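Local coordinates for putative type VI secretion protein (Escherichia coli, PDB 6SK0), which probably forms the trimeric puncturing spike at the tip of the type VI secretion machinery and carries a phospholipase effector, at residues I560-D565 with M626-P631. Sequence-based numbering, arbitrary orientation.
Sequences IFISAD and MLLHAP
Three backbone hydrogen bonds join strands 560-563 and 626-629, and a fourth extends the pairing past the end of 560-563. The N-to-C directions of the two strands differ by 4°, so the pairing is parallel; its register runs from Ile-560 opposite Met-626 to Ser-563 opposite His-629. Ile-560 O accepts from Leu-627 N at 2.9 Å, nearly along the C=O axis; Leu-627 O then takes Ile-562 N, Ile-562 O takes His-629 N, and His-629 O takes Ala-564 N. On one face, CD2 of Leu-628 lies 3.6 Å from both CB and CD1 of Ile-562, while Met-626 CG rests against Ile-560 CB. On the other, Leu-627 CD2 packs beside Phe-561 CE1 at 3.8 Å. Just past strand 560-563, the syn lone pair of Asp-565 OD1 receives His-629 ND1, a very short bond in the model at 2.4 Å, with carboxylate and imidazole planes only 12° apart. Both strands continue the sheet into neighbouring subunits, 560-563 into the second and 626-629 into the third: such intertwined parallel pairing fits the trimeric beta-helical needle of VgrG spikes. The anti lone pair of Asp-565 OD1 receives Ser-563 OG at 2.6 Å, so two donors grip OD1 and would probably favour an ionised carboxylate. Ser-563 OG, anti to its backbone N (chi1 161°), in turn accepts from Asp-565 N at 2.9 Å, an ST turn that positions the aspartate. Further out, helix 578-600 covers His-629 and Leu-627 on the Phe-561 face, and Asp-565 O is hydrogen-bonded to Arg-555 NH1 of the second subunit.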
loop_
_atom_site.group_PDB
_atom_site.type_symbol
_atom_site.label_atom_id
_atom_site.label_comp_id
_atom_site.label_asym_id
_atom_site.label_seq_id
_atom_site.Cartn_x
_atom_site.Cartn_y
_atom_site.Cartn_z
ATOM N N ILE A 560 -11.884 15.237 6.180
ATOM C CA ILE A 560 -10.760 15.996 5.665
ATOM C C ILE A 560 -10.690 15.756 4.169
ATOM O O ILE A 560 -10.594 14.607 3.723
ATOM C CB ILE A 560 -9.441 15.597 6.344
ATOM C CG1 ILE A 560 -9.584 15.612 7.869
ATOM C CG2 ILE A 560 -8.307 16.476 5.859
ATOM C CD1 ILE A 560 -9.227 16.894 8.514
ATOM N N PHE A 561 -10.743 16.825 3.404
ATOM C CA PHE A 561 -10.505 16.782 1.970
ATOM C C PHE A 561 -9.217 17.542 1.689
ATOM O O PHE A 561 -9.158 18.762 1.858
ATOM C CB PHE A 561 -11.679 17.372 1.198
ATOM C CG PHE A 561 -11.546 17.244 -0.284
ATOM C CD1 PHE A 561 -10.958 16.128 -0.845
ATOM C CD2 PHE A 561 -12.008 18.239 -1.121
ATOM C CE1 PHE A 561 -10.838 16.005 -2.206
ATOM C CE2 PHE A 561 -11.890 18.122 -2.488
ATOM C CZ PHE A 561 -11.307 17.002 -3.030
ATOM N N ILE A 562 -8.183 16.822 1.285
ATOM C CA ILE A 562 -6.920 17.416 0.877
ATOM C C ILE A 562 -6.761 17.154 -0.606
ATOM O O ILE A 562 -6.727 15.999 -1.045
ATOM C CB ILE A 562 -5.735 16.861 1.674
ATOM C CG1 ILE A 562 -5.932 17.152 3.159
ATOM C CG2 ILE A 562 -4.432 17.446 1.160
ATOM C CD1 ILE A 562 -4.906 16.534 4.037
ATOM N N SER A 563 -6.672 18.221 -1.374
ATOM C CA SER A 563 -6.847 18.129 -2.807
ATOM C C SER A 563 -5.896 19.076 -3.510
ATOM O O SER A 563 -5.790 20.247 -3.143
ATOM C CB SER A 563 -8.295 18.446 -3.181
ATOM O OG SER A 563 -8.417 18.796 -4.536
ATOM N N ALA A 564 -5.207 18.562 -4.519
ATOM C CA ALA A 564 -4.455 19.391 -5.445
ATOM C C ALA A 564 -5.271 19.753 -6.678
ATOM O O ALA A 564 -4.706 19.962 -7.750
ATOM C CB ALA A 564 -3.152 18.699 -5.842
ATOM N N ASP A 565 -6.589 19.829 -6.546
ATOM C CA ASP A 565 -7.469 20.134 -7.665
ATOM C C ASP A 565 -7.749 21.626 -7.711
ATOM O O ASP A 565 -8.342 22.184 -6.787
ATOM C CB ASP A 565 -8.774 19.357 -7.556
ATOM C CG ASP A 565 -8.559 17.883 -7.631
ATOM O OD1 ASP A 565 -8.676 17.210 -6.588
ATOM O OD2 ASP A 565 -8.247 17.404 -8.738
ATOM N N MET A 626 -11.265 10.601 5.209
ATOM C CA MET A 626 -10.198 11.445 4.715
ATOM C C MET A 626 -9.971 11.112 3.258
ATOM O O MET A 626 -9.763 9.949 2.904
ATOM C CB MET A 626 -8.922 11.255 5.516
ATOM C CG MET A 626 -7.970 12.411 5.403
ATOM S SD MET A 626 -6.517 12.149 6.410
ATOM C CE MET A 626 -5.633 11.110 5.286
ATOM N N LEU A 627 -10.034 12.126 2.420
ATOM C CA LEU A 627 -9.856 11.971 0.989
ATOM C C LEU A 627 -8.655 12.804 0.575
ATOM O O LEU A 627 -8.673 14.032 0.691
ATOM C CB LEU A 627 -11.115 12.385 0.238
ATOM C CG LEU A 627 -11.084 12.235 -1.277
ATOM C CD1 LEU A 627 -10.707 10.820 -1.677
ATOM C CD2 LEU A 627 -12.430 12.618 -1.836
ATOM N N LEU A 628 -7.612 12.131 0.123
ATOM C CA LEU A 628 -6.439 12.767 -0.445
ATOM C C LEU A 628 -6.473 12.537 -1.943
ATOM O O LEU A 628 -6.473 11.391 -2.401
ATOM C CB LEU A 628 -5.156 12.208 0.158
ATOM C CG LEU A 628 -5.108 12.053 1.675
ATOM C CD1 LEU A 628 -3.752 11.533 2.081
ATOM C CD2 LEU A 628 -5.394 13.359 2.359
ATOM N N HIS A 629 -6.526 13.617 -2.699
ATOM C CA HIS A 629 -6.550 13.510 -4.143
ATOM C C HIS A 629 -5.624 14.542 -4.753
ATOM O O HIS A 629 -5.630 15.704 -4.348
ATOM C CB HIS A 629 -7.955 13.690 -4.704
ATOM C CG HIS A 629 -7.983 13.703 -6.192
ATOM N ND1 HIS A 629 -8.065 14.864 -6.921
ATOM C CD2 HIS A 629 -7.873 12.700 -7.091
ATOM C CE1 HIS A 629 -8.032 14.575 -8.207
ATOM N NE2 HIS A 629 -7.921 13.268 -8.337
ATOM N N ALA A 630 -4.834 14.109 -5.725
ATOM C CA ALA A 630 -4.023 15.002 -6.498
ATOM C C ALA A 630 -4.168 14.532 -7.936
ATOM O O ALA A 630 -4.138 13.324 -8.193
ATOM C CB ALA A 630 -2.555 15.013 -6.072
ATOM N N PRO A 631 -4.358 15.440 -8.884
ATOM C CA PRO A 631 -4.445 15.011 -10.285
ATOM C C PRO A 631 -3.143 14.454 -10.832
ATOM O O PRO A 631 -3.177 13.628 -11.745
ATOM C CB PRO A 631 -4.870 16.291 -11.014
ATOM C CG PRO A 631 -4.505 17.388 -10.102
ATOM C CD PRO A 631 -4.648 16.870 -8.722
#